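PDB 4TKZ: putative uncharacterized protein gbs1890 from Streptococcus agalactiae NEM316, which probably serves as a mannose-family EIIA phosphocarrier of the phosphotransferase system, passing phosphoryl groups along the chain that couples sugar uptake to sugar phosphorylation. Local coordinates for residues L59-L64 and S94-A99; K86-L91 and D114-S119; G15-L20 and E28-I33; I33-G38 and G67-V72. All coordinates share one frame; numbering follows the deposited sequence.

Four contacts illustrate how an open, parallel alpha/beta sheet is tied to the helices on its two faces. From the N terminus, contact 3 closes first and over the shortest loop, folding helix 12-24 back on strand 30-35. Contact 4 starts where contact 3 stops, sharing Ile-33, and carries the end of that strand to helix 68-76. Before it closes, contact 1 has opened on strand 57-62; the two therefore cross. Contact 1 closes on helix 93-102 and is crossed in turn by contact 2, from strand 84-89 to helix 110-122. Contacts 1, 2 and 3 pack one face of the sheet, contact 4 the other.

Contact 1 (L59-L64 and S94-A99); sequences LVLTDL and SMLMEA
Met-95, Leu-96 and Ala-99 form the inward side of helix 93-102 where it lies against Leu-59 and Leu-61 of strand 57-62, an inner strand of the parallel sheet in this alpha/beta sandwich. The segments 59-62 and 94-99 run nearly antiparallel, at 164°, their axes approaching to 10.2 Å. Residues two apart on the strand thus meet residues about one helical turn apart, in reverse order. Met-95 comes first. Its CG stands anti to the backbone N (chi1 -172°), and the chain runs on extended before bending at the sulfur. Met-95 SD lies 3.9 Å from Leu-61 CD2, and the two side chains lie alongside one another, pointing opposite ways. Met-95 also packs on Val-116 of helix 110-122 and on Ile-124 of the second subunit. Next, Leu-96 lies across Leu-61, nearly perpendicular to it, and takes its other branch, with Leu-96 CD1 4.1 Å from Leu-61 CD1. The fork of Leu-61 is thereby divided between two successive helix residues. Leu-96 meets Ile-16 of helix 12-24 as well. Ala-99 ends the walk. Its methyl, which also touches Ile-4 of strand 3-9, is met by only one branch of Leu-59, with CD2 3.7 Å from Ala-99 CB.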
loop_
_atom_site.group_PDB
_atom_site.type_symbol
_atom_site.label_atom_id
_atom_site.label_comp_id
_atom_site.label_asym_id
_atom_site.label_seq_id
_atom_site.Cartn_x
_atom_site.Cartn_y
_atom_site.Cartn_z
ATOM N N LEU A 59 -8.659 -7.367 12.694
ATOM C CA LEU A 59 -7.369 -6.899 12.226
ATOM C C LEU A 59 -7.572 -5.581 11.501
ATOM O O LEU A 59 -8.290 -5.519 10.504
ATOM C CB LEU A 59 -6.713 -7.942 11.309
ATOM C CG LEU A 59 -5.369 -7.534 10.697
ATOM C CD1 LEU A 59 -4.320 -7.223 11.764
ATOM C CD2 LEU A 59 -4.868 -8.610 9.757
ATOM N N VAL A 60 -6.930 -4.532 12.002
ATOM C CA VAL A 60 -7.030 -3.216 11.386
ATOM C C VAL A 60 -5.754 -2.866 10.634
ATOM O O VAL A 60 -4.661 -2.753 11.221
ATOM C CB VAL A 60 -7.312 -2.110 12.410
ATOM C CG1 VAL A 60 -7.489 -0.786 11.676
ATOM C CG2 VAL A 60 -8.550 -2.441 13.242
ATOM N N LEU A 61 -5.888 -2.694 9.324
ATOM C CA LEU A 61 -4.731 -2.388 8.502
ATOM C C LEU A 61 -4.736 -0.906 8.151
ATOM O O LEU A 61 -5.658 -0.416 7.509
ATOM C CB LEU A 61 -4.760 -3.247 7.233
ATOM C CG LEU A 61 -4.962 -4.729 7.560
ATOM C CD1 LEU A 61 -5.013 -5.547 6.263
ATOM C CD2 LEU A 61 -3.829 -5.215 8.469
ATOM N N THR A 62 -3.704 -0.185 8.568
ATOM C CA THR A 62 -3.685 1.255 8.334
ATOM C C THR A 62 -2.489 1.668 7.543
ATOM O O THR A 62 -1.481 0.965 7.532
ATOM C CB THR A 62 -3.658 2.051 9.648
ATOM O OG1 THR A 62 -2.379 1.889 10.284
ATOM C CG2 THR A 62 -4.769 1.578 10.573
ATOM N N ASP A 63 -2.574 2.833 6.911
ATOM C CA ASP A 63 -1.554 3.196 5.940
ATOM C C ASP A 63 -0.211 3.570 6.539
ATOM O O ASP A 63 0.826 3.062 6.113
ATOM C CB ASP A 63 -2.045 4.276 4.963
ATOM C CG ASP A 63 -2.625 5.499 5.647
ATOM O OD1 ASP A 63 -2.791 5.513 6.885
ATOM O OD2 ASP A 63 -2.926 6.469 4.917
ATOM N N LEU A 64 -0.238 4.428 7.547
ATOM C CA LEU A 64 0.946 5.192 7.888
ATOM C C LEU A 64 1.082 5.353 9.395
ATOM O O LEU A 64 0.169 5.839 10.057
ATOM C CB LEU A 64 0.838 6.557 7.210
ATOM C CG LEU A 64 2.075 7.415 6.996
ATOM C CD1 LEU A 64 3.133 6.659 6.189
ATOM C CD2 LEU A 64 1.662 8.693 6.286
ATOM N N SER A 94 0.548 -7.021 -0.136
ATOM C CA SER A 94 1.005 -8.260 0.492
ATOM C C SER A 94 0.343 -8.457 1.856
ATOM O O SER A 94 -0.096 -9.564 2.188
ATOM C CB SER A 94 2.524 -8.234 0.686
ATOM O OG SER A 94 3.210 -8.375 -0.545
ATOM N N MET A 95 0.304 -7.385 2.633
ATOM C CA MET A 95 -0.310 -7.406 3.964
ATOM C C MET A 95 -1.772 -7.824 3.838
ATOM O O MET A 95 -2.249 -8.712 4.556
ATOM C CB MET A 95 -0.193 -6.024 4.614
ATOM C CG MET A 95 -0.626 -5.985 6.055
ATOM S SD MET A 95 -0.422 -4.344 6.749
ATOM C CE MET A 95 1.350 -4.300 7.002
ATOM N N LEU A 96 -2.474 -7.209 2.891
ATOM C CA LEU A 96 -3.899 -7.477 2.694
ATOM C C LEU A 96 -4.166 -8.887 2.186
ATOM O O LEU A 96 -5.048 -9.588 2.689
ATOM C CB LEU A 96 -4.508 -6.458 1.722
ATOM C CG LEU A 96 -6.007 -6.594 1.464
ATOM C CD1 LEU A 96 -6.824 -6.647 2.776
ATOM C CD2 LEU A 96 -6.468 -5.431 0.594
ATOM N N MET A 97 -3.410 -9.308 1.180
ATOM C CA MET A 97 -3.634 -10.633 0.621
ATOM C C MET A 97 -3.365 -11.717 1.667
ATOM O O MET A 97 -4.113 -12.690 1.770
ATOM C CB MET A 97 -2.781 -10.845 -0.634
ATOM C CG MET A 97 -3.167 -9.963 -1.835
ATOM S SD MET A 97 -4.914 -10.023 -2.306
ATOM C CE MET A 97 -5.098 -11.782 -2.621
ATOM N N GLU A 98 -2.320 -11.537 2.464
ATOM C CA GLU A 98 -1.989 -12.535 3.482
ATOM C C GLU A 98 -3.093 -12.661 4.522
ATOM O O GLU A 98 -3.473 -13.770 4.911
ATOM C CB GLU A 98 -0.673 -12.195 4.185
ATOM C CG GLU A 98 -0.122 -13.376 5.000
ATOM C CD GLU A 98 0.283 -14.546 4.103
ATOM O OE1 GLU A 98 1.363 -14.470 3.497
ATOM O OE2 GLU A 98 -0.476 -15.534 4.002
ATOM N N ALA A 99 -3.610 -11.524 4.974
ATOM C CA ALA A 99 -4.666 -11.546 5.979
ATOM C C ALA A 99 -5.883 -12.289 5.432
ATOM O O ALA A 99 -6.458 -13.154 6.107
ATOM C CB ALA A 99 -5.034 -10.132 6.411
#

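Contact 2 (K86-L91 and D114-S119)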
loop_
_atom_site.group_PDB
_atom_site.type_symbol
_atom_site.label_atom_id
_atom_site.label_comp_id
_atom_site.label_asym_id
_atom_site.label_seq_id
_atom_site.Cartn_x
_atom_site.Cartn_y
_atom_site.Cartn_z
ATOM N N LYS A 86 -6.014 -6.026 16.580
ATOM C CA LYS A 86 -4.637 -5.770 16.185
ATOM C C LYS A 86 -4.606 -4.609 15.196
ATOM O O LYS A 86 -5.432 -4.536 14.284
ATOM C CB LYS A 86 -4.026 -7.027 15.547
ATOM C CG LYS A 86 -3.719 -8.138 16.548
ATOM C CD LYS A 86 -2.567 -7.737 17.466
ATOM C CE LYS A 86 -1.985 -8.942 18.199
ATOM N NZ LYS A 86 -1.189 -8.567 19.405
ATOM N N VAL A 87 -3.649 -3.706 15.379
ATOM C CA VAL A 87 -3.529 -2.530 14.525
ATOM C C VAL A 87 -2.151 -2.491 13.885
ATOM O O VAL A 87 -1.136 -2.359 14.582
ATOM C CB VAL A 87 -3.737 -1.236 15.336
ATOM C CG1 VAL A 87 -3.615 -0.008 14.438
ATOM C CG2 VAL A 87 -5.101 -1.266 16.043
ATOM N N LEU A 88 -2.108 -2.612 12.556
ATOM C CA LEU A 88 -0.839 -2.519 11.838
ATOM C C LEU A 88 -0.761 -1.230 11.020
ATOM O O LEU A 88 -1.780 -0.736 10.533
ATOM C CB LEU A 88 -0.644 -3.715 10.887
ATOM C CG LEU A 88 -0.859 -5.131 11.414
ATOM C CD1 LEU A 88 -0.409 -6.169 10.360
ATOM C CD2 LEU A 88 -0.116 -5.331 12.724
ATOM N N SER A 89 0.448 -0.681 10.891
ATOM C CA SER A 89 0.731 0.348 9.891
ATOM C C SER A 89 1.526 -0.299 8.753
ATOM O O SER A 89 1.922 -1.462 8.861
ATOM C CB SER A 89 1.533 1.493 10.489
ATOM O OG SER A 89 2.785 1.041 10.966
ATOM N N GLY A 90 1.751 0.452 7.674
ATOM C CA GLY A 90 2.599 0.001 6.573
ATOM C C GLY A 90 1.868 -0.791 5.510
ATOM O O GLY A 90 2.486 -1.537 4.755
ATOM N N LEU A 91 0.547 -0.621 5.453
ATOM C CA LEU A 91 -0.317 -1.433 4.595
ATOM C C LEU A 91 0.159 -1.487 3.150
ATOM O O LEU A 91 0.302 -0.448 2.502
ATOM C CB LEU A 91 -1.754 -0.895 4.630
ATOM C CG LEU A 91 -2.723 -1.453 3.583
ATOM C CD1 LEU A 91 -2.897 -2.961 3.754
ATOM C CD2 LEU A 91 -4.066 -0.751 3.680
ATOM N N ASP A 114 1.535 -12.350 12.907
ATOM C CA ASP A 114 2.952 -12.607 12.676
ATOM C C ASP A 114 3.224 -13.029 11.229
ATOM O O ASP A 114 4.229 -12.643 10.634
ATOM C CB ASP A 114 3.468 -13.650 13.669
ATOM C CG ASP A 114 3.419 -13.149 15.103
ATOM O OD1 ASP A 114 3.616 -11.936 15.314
ATOM O OD2 ASP A 114 3.164 -13.962 16.018
ATOM N N LYS A 115 2.308 -13.805 10.666
ATOM C CA LYS A 115 2.408 -14.212 9.268
ATOM C C LYS A 115 2.156 -13.019 8.348
ATOM O O LYS A 115 2.781 -12.886 7.298
ATOM C CB LYS A 115 1.381 -15.305 9.000
ATOM C CG LYS A 115 1.518 -15.997 7.676
ATOM C CD LYS A 115 0.848 -17.360 7.746
ATOM C CE LYS A 115 1.232 -18.077 9.037
ATOM N NZ LYS A 115 0.485 -19.350 9.224
ATOM N N VAL A 116 1.236 -12.149 8.751
ATOM C CA VAL A 116 0.870 -10.990 7.945
ATOM C C VAL A 116 2.034 -10.004 7.871
ATOM O O VAL A 116 2.345 -9.470 6.808
ATOM C CB VAL A 116 -0.400 -10.313 8.510
ATOM C CG1 VAL A 116 -0.601 -8.945 7.901
ATOM C CG2 VAL A 116 -1.626 -11.198 8.261
ATOM N N ILE A 117 2.685 -9.788 9.006
ATOM C CA ILE A 117 3.845 -8.908 9.094
ATOM C C ILE A 117 4.989 -9.426 8.238
ATOM O O ILE A 117 5.629 -8.678 7.481
ATOM C CB ILE A 117 4.349 -8.829 10.548
ATOM C CG1 ILE A 117 3.332 -8.118 11.438
ATOM C CG2 ILE A 117 5.702 -8.124 10.605
ATOM C CD1 ILE A 117 3.044 -6.713 11.005
ATOM N N THR A 118 5.256 -10.716 8.383
ATOM C CA THR A 118 6.319 -11.367 7.630
ATOM C C THR A 118 6.107 -11.171 6.139
ATOM O O THR A 118 7.026 -10.748 5.427
ATOM C CB THR A 118 6.367 -12.870 7.950
ATOM O OG1 THR A 118 6.731 -13.050 9.326
ATOM C CG2 THR A 118 7.368 -13.586 7.045
ATOM N N SER A 119 4.897 -11.466 5.666
ATOM C CA SER A 119 4.597 -11.348 4.241
ATOM C C SER A 119 4.704 -9.900 3.765
ATOM O O SER A 119 5.141 -9.649 2.643
ATOM C CB SER A 119 3.213 -11.923 3.925
ATOM O OG SER A 119 3.218 -13.341 3.995
#
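Leu-88 holds its CG anti to its own carbonyl carbon (chi1 -49°), which puts CD1 between Val-116 and Ile-117 of the helix and CD2 against Ile-117 alone. Ile-117 starts from a less direct position, and the fold of its chain makes up the difference: with CG1 beside the backbone N and a second bend at chi2 (-60°), its terminal CD1 swings nearer to the strand. CD1 of Leu-88 then sits 3.6 Å from CD1 of Ile-117, and the other branch of the leucine, CD2, is 3.9 Å from that same Ile-117 CD1. The isoleucine methyl thus lies against both arms of the fork. Val-116 comes in beside it with one branch, its CG1 3.7 Å from Leu-88 CD1. This is edge-strand packing in an open alpha/beta sheet: strand 84-89 is the outermost strand on its side within the chain, and helix 110-122 lies over one face of it, next to helix 93-102, whose Met-95 touches Leu-88. The sheet does not end here, however, since Leu-88 and Ser-89 pair antiparallel with a strand of the second subunit, and Ile-117 packs on Ile-124 of that subunit. Within helix 110-122, Thr-118 OG1 donates to Asp-114 O at 2.9 Å. The helical bond from Thr-118 N reaches that same Asp-114 O at 3.1 Å, from the opposite face of the carbonyl plane.

Contact 3 (G15-L20 and E28-I33)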
loop_
_atom_site.group_PDB
_atom_site.type_symbol
_atom_site.label_atom_id
_atom_site.label_comp_id
_atom_site.label_asym_id
_atom_site.label_seq_id
_atom_site.Cartn_x
_atom_site.Cartn_y
_atom_site.Cartn_z
ATOM N N GLY A 15 -9.238 1.948 -3.142
ATOM C CA GLY A 15 -8.321 1.564 -4.197
ATOM C C GLY A 15 -7.672 0.217 -3.945
ATOM O O GLY A 15 -7.592 -0.614 -4.853
ATOM N N ILE A 16 -7.194 -0.014 -2.726
ATOM C CA ILE A 16 -6.558 -1.303 -2.432
ATOM C C ILE A 16 -7.601 -2.426 -2.376
ATOM O O ILE A 16 -7.311 -3.572 -2.731
ATOM C CB ILE A 16 -5.663 -1.264 -1.163
ATOM C CG1 ILE A 16 -4.692 -2.452 -1.164
ATOM C CG2 ILE A 16 -6.494 -1.246 0.115
ATOM C CD1 ILE A 16 -3.603 -2.331 -0.127
ATOM N N LEU A 17 -8.825 -2.088 -1.974
ATOM C CA LEU A 17 -9.926 -3.048 -2.029
ATOM C C LEU A 17 -10.267 -3.444 -3.463
ATOM O O LEU A 17 -10.643 -4.589 -3.727
ATOM C CB LEU A 17 -11.171 -2.505 -1.311
ATOM C CG LEU A 17 -11.097 -2.570 0.205
ATOM C CD1 LEU A 17 -12.271 -1.812 0.818
ATOM C CD2 LEU A 17 -11.076 -4.028 0.659
ATOM N N SER A 18 -10.108 -2.510 -4.398
ATOM C CA SER A 18 -10.321 -2.833 -5.808
ATOM C C SER A 18 -9.240 -3.781 -6.326
ATOM O O SER A 18 -9.493 -4.556 -7.244
ATOM C CB SER A 18 -10.399 -1.569 -6.676
ATOM O OG SER A 18 -9.123 -0.995 -6.885
ATOM N N SER A 19 -8.043 -3.732 -5.733
ATOM C CA SER A 19 -6.975 -4.670 -6.096
ATOM C C SER A 19 -7.375 -6.077 -5.676
ATOM O O SER A 19 -7.258 -7.036 -6.446
ATOM C CB SER A 19 -5.660 -4.288 -5.411
ATOM O OG SER A 19 -5.271 -2.972 -5.757
ATOM N N LEU A 20 -7.838 -6.185 -4.438
ATOM C CA LEU A 20 -8.340 -7.438 -3.876
ATOM C C LEU A 20 -9.509 -8.015 -4.686
ATOM O O LEU A 20 -9.552 -9.220 -4.951
ATOM C CB LEU A 20 -8.759 -7.207 -2.413
ATOM C CG LEU A 20 -9.407 -8.345 -1.628
ATOM C CD1 LEU A 20 -8.457 -9.527 -1.500
ATOM C CD2 LEU A 20 -9.857 -7.857 -0.244
ATOM N N GLU A 28 -15.811 -11.693 2.390
ATOM C CA GLU A 28 -16.665 -11.395 3.549
ATOM C C GLU A 28 -15.855 -10.716 4.640
ATOM O O GLU A 28 -14.657 -10.967 4.771
ATOM C CB GLU A 28 -17.271 -12.679 4.125
ATOM C CG GLU A 28 -18.036 -13.524 3.120
ATOM C CD GLU A 28 -17.935 -15.011 3.423
ATOM O OE1 GLU A 28 -17.914 -15.377 4.622
ATOM O OE2 GLU A 28 -17.865 -15.810 2.462
ATOM N N TYR A 29 -16.512 -9.872 5.435
ATOM C CA TYR A 29 -15.869 -9.295 6.606
ATOM C C TYR A 29 -14.582 -8.548 6.286
ATOM O O TYR A 29 -13.572 -8.696 6.975
ATOM C CB TYR A 29 -15.613 -10.387 7.636
ATOM C CG TYR A 29 -16.874 -11.138 7.971
ATOM C CD1 TYR A 29 -17.925 -10.494 8.601
ATOM C CD2 TYR A 29 -17.026 -12.481 7.642
ATOM C CE1 TYR A 29 -19.085 -11.155 8.911
ATOM C CE2 TYR A 29 -18.192 -13.158 7.949
ATOM C CZ TYR A 29 -19.215 -12.482 8.590
ATOM O OH TYR A 29 -20.383 -13.130 8.909
ATOM N N VAL A 30 -14.627 -7.751 5.226
ATOM C CA VAL A 30 -13.519 -6.883 4.877
ATOM C C VAL A 30 -14.119 -5.536 4.514
ATOM O O VAL A 30 -14.880 -5.438 3.553
ATOM C CB VAL A 30 -12.728 -7.438 3.661
ATOM C CG1 VAL A 30 -11.635 -6.464 3.255
ATOM C CG2 VAL A 30 -12.142 -8.809 3.978
ATOM N N VAL A 31 -13.812 -4.505 5.300
ATOM C CA VAL A 31 -14.367 -3.178 5.050
ATOM C C VAL A 31 -13.293 -2.108 4.966
ATOM O O VAL A 31 -12.195 -2.243 5.534
ATOM C CB VAL A 31 -15.387 -2.764 6.139
ATOM C CG1 VAL A 31 -16.458 -3.819 6.300
ATOM C CG2 VAL A 31 -14.685 -2.542 7.450
ATOM N N GLY A 32 -13.618 -1.025 4.273
ATOM C CA GLY A 32 -12.707 0.098 4.187
ATOM C C GLY A 32 -13.332 1.332 4.800
ATOM O O GLY A 32 -14.534 1.576 4.653
ATOM N N ILE A 33 -12.516 2.096 5.515
ATOM C CA ILE A 33 -12.915 3.409 5.974
ATOM C C ILE A 33 -12.019 4.437 5.292
ATOM O O ILE A 33 -10.828 4.543 5.599
ATOM C CB ILE A 33 -12.815 3.513 7.515
ATOM C CG1 ILE A 33 -13.740 2.478 8.161
ATOM C CG2 ILE A 33 -13.175 4.898 7.974
ATOM C CD1 ILE A 33 -13.705 2.454 9.689
#
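Leu-17 carries this contact, its two methyls spread over different kinds of surface on strand 30-35. Leu-17 CD2 meets a side chain, lying 3.6 Å from Val-30 CG1, and leucine and valine overlap side by side with their tips reversed. Leu-17 CD1 instead rests on bare backbone, 3.8 Å from the N of Gly-32 and 3.9 Å from its CA; because Gly-32 has no side chain, the methyl can settle directly on the main chain. Leu-20, one turn further along the helix, adds a looser touch through CD2, 4.2 Å from Val-30 CG1, so that a single branch of Val-30 is approached by both leucines. The valine presents that branch because CG1 stands anti to the backbone N (chi1 176°). No hydrogen bond links the two segments. On another side of the helix, the hydroxyl of Ser-18 turns back to its own main chain, OG donating to Gly-15 O at 2.6 Å. Ser-18 OG also bonds Asn-11 N of the second subunit, and Ser-19 OG bonds His-9 O of that subunit, so this side of the helix belongs to the dimer interface. The whole is the second half of a beta-alpha-beta crossover: the chain leaves strand 3-9, runs through helix 12-24 and comes back as strand 30-35, with segments 15-20 and 30-33 at 156°. Leu-17 also packs on Ile-6 of strand 3-9 and Leu-20 on Met-97 of helix 93-102, while Val-31 points away from the helix and packs on Glu-51 of helix 41-52, across the sheet.

Contact 4 (I33-G38 and G67-V72); sequences INFIAG and GTPFNV
The first turn of helix 68-76 begins at the C-terminal end of the parallel sheet, and there Thr-68 and Pro-69 receive the ring of Phe-35, the last residue of edge strand 30-35. In an alpha/beta sandwich of this kind, helix starts and strand ends gather along one rim of the sheet; in EIIA domains of the mannose family, the phosphorylated histidine is found on this rim. Phe-35 is the centre of an inverse gamma turn that takes the chain away from the sheet. Its CB points toward the helix, and with CG anti to the backbone N (chi1 -178°) the ring reaches Thr-68 and Pro-69. Thr-68 comes at it crosswise and lays its methyl over one face: CG2 is 4.2 Å from the centroid of the Phe-35 ring and 28° off the normal, a CH-pi contact. The threonine reaches nearer still with its branch point, Thr-68 CB lying 3.6 Å from Phe-35 CE2. Gly-67 holds the N-cap position, and its carbonyl O takes the N-H of Asn-71 at 2.8 Å, so the turn bearing Thr-68 is closed by a regular helical bond. The Phe-35 ring also meets that of His-9, with planes at about 60°, and packs on Val-44 of helix 41-52. Pro-69 approaches the ring obliquely through the leading carbons of its pyrrolidine, with CD 3.9 Å and CG 4.1 Å from Phe-35 CD2.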
loop_
_atom_site.group_PDB
_atom_site.type_symbol
_atom_site.label_atom_id
_atom_site.label_comp_id
_atom_site.label_asym_id
_atom_site.label_seq_id
_atom_site.Cartn_x
_atom_site.Cartn_y
_atom_site.Cartn_z
ATOM N N ILE A 33 -12.516 2.096 5.515
ATOM C CA ILE A 33 -12.915 3.409 5.974
ATOM C C ILE A 33 -12.019 4.437 5.292
ATOM O O ILE A 33 -10.828 4.543 5.599
ATOM C CB ILE A 33 -12.815 3.513 7.515
ATOM C CG1 ILE A 33 -13.740 2.478 8.161
ATOM C CG2 ILE A 33 -13.175 4.898 7.974
ATOM C CD1 ILE A 33 -13.705 2.454 9.689
ATOM N N ASN A 34 -12.598 5.191 4.363
ATOM C CA ASN A 34 -11.851 6.199 3.632
ATOM C C ASN A 34 -11.752 7.514 4.400
ATOM O O ASN A 34 -12.752 8.206 4.577
ATOM C CB ASN A 34 -12.486 6.438 2.255
ATOM C CG ASN A 34 -12.542 5.177 1.405
ATOM O OD1 ASN A 34 -11.545 4.775 0.810
ATOM N ND2 ASN A 34 -13.716 4.562 1.332
ATOM N N PHE A 35 -10.545 7.848 4.849
ATOM C CA PHE A 35 -10.301 9.092 5.573
ATOM C C PHE A 35 -10.079 10.212 4.569
ATOM O O PHE A 35 -8.942 10.548 4.237
ATOM C CB PHE A 35 -9.084 8.948 6.488
ATOM C CG PHE A 35 -8.780 10.176 7.309
ATOM C CD1 PHE A 35 -9.801 10.885 7.938
ATOM C CD2 PHE A 35 -7.471 10.606 7.473
ATOM C CE1 PHE A 35 -9.524 12.011 8.709
ATOM C CE2 PHE A 35 -7.175 11.730 8.242
ATOM C CZ PHE A 35 -8.210 12.440 8.862
ATOM N N ILE A 36 -11.177 10.791 4.098
ATOM C CA ILE A 36 -11.114 11.753 3.003
ATOM C C ILE A 36 -11.064 13.187 3.517
ATOM O O ILE A 36 -11.303 13.448 4.700
ATOM C CB ILE A 36 -12.317 11.593 2.053
ATOM C CG1 ILE A 36 -13.617 11.937 2.784
ATOM C CG2 ILE A 36 -12.378 10.172 1.482
ATOM C CD1 ILE A 36 -14.830 11.951 1.896
ATOM N N ALA A 37 -10.741 14.117 2.624
ATOM C CA ALA A 37 -10.712 15.529 2.972
ATOM C C ALA A 37 -12.070 15.952 3.497
ATOM O O ALA A 37 -13.102 15.645 2.899
ATOM C CB ALA A 37 -10.328 16.373 1.775
ATOM N N GLY A 38 -12.055 16.649 4.627
ATOM C CA GLY A 38 -13.276 17.102 5.265
ATOM C C GLY A 38 -13.581 16.310 6.520
ATOM O O GLY A 38 -14.287 16.793 7.406
ATOM N N GLY A 67 -0.132 8.426 11.684
ATOM C CA GLY A 67 -1.217 9.145 11.037
ATOM C C GLY A 67 -2.547 8.972 11.761
ATOM O O GLY A 67 -2.672 8.151 12.663
ATOM N N THR A 68 -3.546 9.748 11.363
ATOM C CA THR A 68 -4.868 9.693 12.006
ATOM C C THR A 68 -5.507 8.296 11.991
ATOM O O THR A 68 -5.953 7.821 13.032
ATOM C CB THR A 68 -5.818 10.775 11.453
ATOM O OG1 THR A 68 -5.308 12.060 11.822
ATOM C CG2 THR A 68 -7.244 10.622 12.009
ATOM N N PRO A 69 -5.540 7.621 10.822
ATOM C CA PRO A 69 -6.079 6.258 10.839
ATOM C C PRO A 69 -5.392 5.339 11.841
ATOM O O PRO A 69 -6.078 4.556 12.507
ATOM C CB PRO A 69 -5.791 5.761 9.411
ATOM C CG PRO A 69 -5.856 6.981 8.583
ATOM C CD PRO A 69 -5.252 8.070 9.446
ATOM N N PHE A 70 -4.067 5.408 11.935
ATOM C CA PHE A 70 -3.351 4.531 12.847
ATOM C C PHE A 70 -3.635 4.979 14.285
ATOM O O PHE A 70 -3.951 4.159 15.157
ATOM C CB PHE A 70 -1.851 4.581 12.573
ATOM C CG PHE A 70 -1.033 3.776 13.537
ATOM C CD1 PHE A 70 -0.848 2.411 13.348
ATOM C CD2 PHE A 70 -0.452 4.389 14.642
ATOM C CE1 PHE A 70 -0.094 1.669 14.248
ATOM C CE2 PHE A 70 0.305 3.660 15.541
ATOM C CZ PHE A 70 0.482 2.304 15.352
ATOM N N ASN A 71 -3.531 6.279 14.524
ATOM C CA ASN A 71 -3.731 6.820 15.876
ATOM C C ASN A 71 -5.122 6.539 16.450
ATOM O O ASN A 71 -5.263 6.091 17.598
ATOM C CB ASN A 71 -3.454 8.330 15.894
ATOM C CG ASN A 71 -1.984 8.668 15.672
ATOM O OD1 ASN A 71 -1.105 7.807 15.751
ATOM N ND2 ASN A 71 -1.715 9.939 15.388
ATOM N N VAL A 72 -6.152 6.812 15.656
ATOM C CA VAL A 72 -7.523 6.503 16.053
ATOM C C VAL A 72 -7.720 5.007 16.273
ATOM O O VAL A 72 -8.369 4.606 17.229
ATOM C CB VAL A 72 -8.541 6.999 15.007
ATOM C CG1 VAL A 72 -9.892 6.338 15.206
ATOM C CG2 VAL A 72 -8.681 8.506 15.066
#